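Local coordinates for pyridine nucleotide-disulphide oxidoreductase dimerisation region (Escherichia coli BL21, PDB 6KYY) that acts as an FAD-dependent flavoprotein disulfide reductase induced by hypochlorous acid, binds Cu(II), and probably supports resistance to reactive chlorine stress, at the interface of chains A and B. Sequence-based numbering; all coordinates share one arbitrary frame. Chains: chain A/B, Pyridine nucleotide-disulphide oxidoreductase dimerisation region.

The interface of chains A and B. Residues chain A 308-309, 311-312, 315, 332; chain B 427-431, 441.
Helix 307-322 of chain A packs here against the end of helix 424-428 of chain B, the loop after it and helix 439-443, one patch of the two-fold homodimer interface, repeated with the chains exchanged. B:Ile430 and A:Arg315 bury the most surface. The B:Ile430 side chain reaches over the helix with CG1 anti to the carbonyl carbon (chi1 -53°), and its branches diverge. B:Ile430 CG2 crosses to the ring of A:Tyr308, 3.4 Å from A:Tyr308 CD2. B:Ile430 CD1 lies 3.6 Å from the carboxylate carbon A:Asp312 CG, beside the CD methylene of A:Arg332 and the CD1 methyl of A:Ile309. A beta-branched residue suits this place because its two arms can touch an aromatic ring and an arginine's aliphatic stem at once. A:Asp312 lies between two arginines: OD1 makes a looser salt bridge with A:Arg332 NH1 (3.2 Å), poorly angled as a hydrogen bond, and OD2 accepts from A:Arg315 NE at 2.7 Å through its anti lone pair. That bond, nearly in the guanidinium plane, helps set the group's rotation; the likely positive charges should favour an ionised carboxylate. Bent at chi3 (-97°), A:Arg315 turns one guanidinium face to the B:Asp428 carbonyl, while A:Leu311 CG lies toward the rim of the other. The carbonyl's partial negative charge would be attracted to the delocalised positive charge, while NE is engaged by A:Asp312. The B:Asp428 carboxylate turns to its own chain, OD2 bound by B:Arg427 NH2 (2.9 Å). B:Asn441 ND2, an uncharged N-H donor, bonds B:Gln429 O (3.1 Å) almost along the C=O axis (178°), in its own amide plane, probably steadying the loop. B:Asp428 O sits over the guanidinium centre, 3.4 Å from A:Arg315 CZ.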
ATOM      1  N   TYR A 308      10.358  14.670  -0.942  1.00 41.99           N
ATOM      2  CA  TYR A 308      11.038  13.992   0.157  1.00 45.28           C
ATOM      3  C   TYR A 308      12.518  14.349   0.213  1.00 40.00           C
ATOM      4  O   TYR A 308      13.095  14.414   1.305  1.00 28.12           O
ATOM      5  CB  TYR A 308      10.863  12.476   0.046  1.00 49.90           C
ATOM      6  CG  TYR A 308      10.809  11.932  -1.367  1.00 25.99           C
ATOM      7  CD1 TYR A 308       9.603  11.823  -2.043  1.00 34.38           C
ATOM      8  CD2 TYR A 308      11.960  11.508  -2.016  1.00 28.98           C
ATOM      9  CE1 TYR A 308       9.541  11.321  -3.327  1.00 23.20           C
ATOM     10  CE2 TYR A 308      11.910  10.999  -3.301  1.00 29.56           C
ATOM     11  CZ  TYR A 308      10.697  10.910  -3.952  1.00 23.57           C
ATOM     12  OH  TYR A 308      10.639  10.410  -5.232  1.00 23.78           O
ATOM     13  N   ILE A 309      13.148  14.578  -0.941  1.00 29.63           N
ATOM     14  CA  ILE A 309      14.553  14.972  -0.948  1.00 50.74           C
ATOM     15  C   ILE A 309      14.720  16.354  -0.330  1.00 34.44           C
ATOM     16  O   ILE A 309      15.692  16.615   0.390  1.00 27.51           O
ATOM     17  CB  ILE A 309      15.115  14.910  -2.380  1.00 33.88           C
ATOM     18  CG1 ILE A 309      15.195  13.457  -2.849  1.00 38.97           C
ATOM     19  CG2 ILE A 309      16.490  15.554  -2.451  1.00 26.97           C
ATOM     20  CD1 ILE A 309      16.001  12.569  -1.928  1.00 29.27           C
ATOM     21  N   LEU A 311      12.764  17.595   2.012  1.00 25.66           N
ATOM     22  CA  LEU A 311      12.611  17.401   3.451  1.00 30.26           C
ATOM     23  C   LEU A 311      13.901  16.884   4.073  1.00 30.88           C
ATOM     24  O   LEU A 311      14.265  17.280   5.186  1.00 22.66           O
ATOM     25  CB  LEU A 311      11.455  16.443   3.739  1.00 39.08           C
ATOM     26  CG  LEU A 311      11.233  16.103   5.215  1.00 15.31           C
ATOM     27  CD1 LEU A 311      10.230  17.056   5.848  1.00 23.39           C
ATOM     28  CD2 LEU A 311      10.786  14.659   5.380  1.00 33.94           C
ATOM     29  N   ASP A 312      14.611  16.000   3.366  1.00 27.65           N
ATOM     30  CA  ASP A 312      15.902  15.542   3.864  1.00 29.83           C
ATOM     31  C   ASP A 312      16.948  16.647   3.799  1.00 35.28           C
ATOM     32  O   ASP A 312      17.902  16.640   4.584  1.00 33.04           O
ATOM     33  CB  ASP A 312      16.373  14.317   3.083  1.00 29.64           C
ATOM     34  CG  ASP A 312      17.513  13.596   3.774  1.00 43.42           C
ATOM     35  OD1 ASP A 312      18.597  13.477   3.167  1.00 29.30           O
ATOM     36  OD2 ASP A 312      17.325  13.156   4.929  1.00 21.73           O
ATOM     37  N   ARG A 315      16.641  18.022   6.996  1.00 33.03           N
ATOM     38  CA  ARG A 315      17.326  17.172   7.964  1.00 27.59           C
ATOM     39  C   ARG A 315      18.824  17.456   7.978  1.00 36.91           C
ATOM     40  O   ARG A 315      19.444  17.514   9.047  1.00 32.46           O
ATOM     41  CB  ARG A 315      17.066  15.698   7.645  1.00 21.84           C
ATOM     42  CG  ARG A 315      15.636  15.230   7.903  1.00 37.01           C
ATOM     43  CD  ARG A 315      15.535  13.715   7.796  1.00 20.88           C
ATOM     44  NE  ARG A 315      15.075  13.283   6.479  1.00 24.16           N
ATOM     45  CZ  ARG A 315      13.852  12.827   6.229  1.00 39.25           C
ATOM     46  NH1 ARG A 315      12.963  12.743   7.209  1.00 23.69           N
ATOM     47  NH2 ARG A 315      13.516  12.454   5.001  1.00 28.68           N
ATOM     48  N   ARG A 332      22.531   9.716   1.445  1.00 47.11           N
ATOM     49  CA  ARG A 332      21.316   9.309   0.740  1.00 25.27           C
ATOM     50  C   ARG A 332      21.627   8.142  -0.187  1.00 40.13           C
ATOM     51  O   ARG A 332      21.966   8.317  -1.358  1.00 40.48           O
ATOM     52  CB  ARG A 332      20.730  10.482  -0.033  1.00 22.87           C
ATOM     53  CG  ARG A 332      20.523  11.729   0.802  1.00 39.78           C
ATOM     54  CD  ARG A 332      19.412  12.584   0.226  1.00 26.50           C
ATOM     55  NE  ARG A 332      19.925  13.799  -0.397  1.00 32.26           N
ATOM     56  CZ  ARG A 332      19.370  14.998  -0.259  1.00 25.71           C
ATOM     57  NH1 ARG A 332      18.282  15.143   0.484  1.00 38.86           N
ATOM     58  NH2 ARG A 332      19.902  16.051  -0.862  1.00 28.19           N
TER
ATOM     59  N   ARG B 427      11.606   7.539  11.402  1.00 23.17           N
ATOM     60  CA  ARG B 427      11.464   8.985  11.527  1.00 26.05           C
ATOM     61  C   ARG B 427      12.262   9.739  10.470  1.00 25.17           C
ATOM     62  O   ARG B 427      11.906  10.874  10.134  1.00 25.67           O
ATOM     63  CB  ARG B 427      11.896   9.430  12.928  1.00 34.07           C
ATOM     64  CG  ARG B 427      11.709  10.915  13.215  1.00 23.44           C
ATOM     65  CD  ARG B 427      12.595  11.377  14.362  1.00 21.41           C
ATOM     66  NE  ARG B 427      14.013  11.159  14.088  1.00 23.33           N
ATOM     67  CZ  ARG B 427      14.937  10.987  15.029  1.00 27.40           C
ATOM     68  NH1 ARG B 427      14.594  11.009  16.309  1.00 13.28           N
ATOM     69  NH2 ARG B 427      16.205  10.794  14.690  1.00 15.23           N
ATOM     70  N   ASP B 428      13.317   9.132   9.923  1.00 21.53           N
ATOM     71  CA  ASP B 428      14.222   9.826   9.020  1.00 23.91           C
ATOM     72  C   ASP B 428      14.321   9.201   7.635  1.00 22.18           C
ATOM     73  O   ASP B 428      15.104   9.690   6.812  1.00 21.82           O
ATOM     74  CB  ASP B 428      15.627   9.901   9.635  1.00  8.45           C
ATOM     75  CG  ASP B 428      15.678  10.786  10.862  1.00 24.60           C
ATOM     76  OD1 ASP B 428      14.911  11.771  10.918  1.00 44.81           O
ATOM     77  OD2 ASP B 428      16.483  10.497  11.771  1.00 42.19           O
ATOM     78  N   GLN B 429      13.556   8.153   7.346  1.00 19.58           N
ATOM     79  CA  GLN B 429      13.670   7.489   6.057  1.00 15.19           C
ATOM     80  C   GLN B 429      13.067   8.343   4.948  1.00 25.94           C
ATOM     81  O   GLN B 429      12.085   9.064   5.146  1.00 26.27           O
ATOM     82  CB  GLN B 429      12.985   6.124   6.093  1.00 19.81           C
ATOM     83  CG  GLN B 429      13.308   5.237   4.903  1.00 27.13           C
ATOM     84  CD  GLN B 429      12.969   3.786   5.154  1.00 38.55           C
ATOM     85  OE1 GLN B 429      13.572   3.138   6.007  1.00 35.03           O
ATOM     86  NE2 GLN B 429      11.999   3.265   4.411  1.00 25.25           N
ATOM     87  N   ILE B 430      13.673   8.256   3.766  1.00 25.78           N
ATOM     88  CA  ILE B 430      13.225   9.005   2.597  1.00 30.52           C
ATOM     89  C   ILE B 430      12.176   8.153   1.888  1.00 26.33           C
ATOM     90  O   ILE B 430      12.500   7.288   1.074  1.00 28.99           O
ATOM     91  CB  ILE B 430      14.391   9.360   1.674  1.00 29.25           C
ATOM     92  CG1 ILE B 430      15.492  10.072   2.466  1.00 27.30           C
ATOM     93  CG2 ILE B 430      13.907  10.221   0.522  1.00 30.05           C
ATOM     94  CD1 ILE B 430      16.461  10.851   1.613  1.00 10.54           C
ATOM     95  N   PHE B 431      10.909   8.412   2.198  1.00 26.85           N
ATOM     96  CA  PHE B 431       9.796   7.650   1.654  1.00 22.41           C
ATOM     97  C   PHE B 431       9.292   8.272   0.355  1.00 25.32           C
ATOM     98  O   PHE B 431       9.567   9.432   0.042  1.00 23.31           O
ATOM     99  CB  PHE B 431       8.650   7.576   2.664  1.00 19.57           C
ATOM    100  CG  PHE B 431       8.896   6.625   3.800  1.00 20.63           C
ATOM    101  CD1 PHE B 431       8.770   5.257   3.618  1.00 16.66           C
ATOM    102  CD2 PHE B 431       9.242   7.100   5.055  1.00 18.21           C
ATOM    103  CE1 PHE B 431       8.991   4.381   4.664  1.00 25.82           C
ATOM    104  CE2 PHE B 431       9.465   6.228   6.105  1.00 28.88           C
ATOM    105  CZ  PHE B 431       9.341   4.866   5.909  1.00 24.34           C
ATOM    106  N   ASN B 441       7.200   9.312   8.777  1.00 25.86           N
ATOM    107  CA  ASN B 441       8.116  10.412   9.065  1.00 22.84           C
ATOM    108  C   ASN B 441       7.498  11.376  10.069  1.00 29.26           C
ATOM    109  O   ASN B 441       8.149  11.794  11.034  1.00 18.96           O
ATOM    110  CB  ASN B 441       8.479  11.151   7.776  1.00 14.92           C
ATOM    111  CG  ASN B 441       9.507  10.413   6.945  1.00 22.37           C
ATOM    112  OD1 ASN B 441      10.214   9.538   7.443  1.00 27.86           O
ATOM    113  ND2 ASN B 441       9.597  10.766   5.667  1.00 18.79           N
TER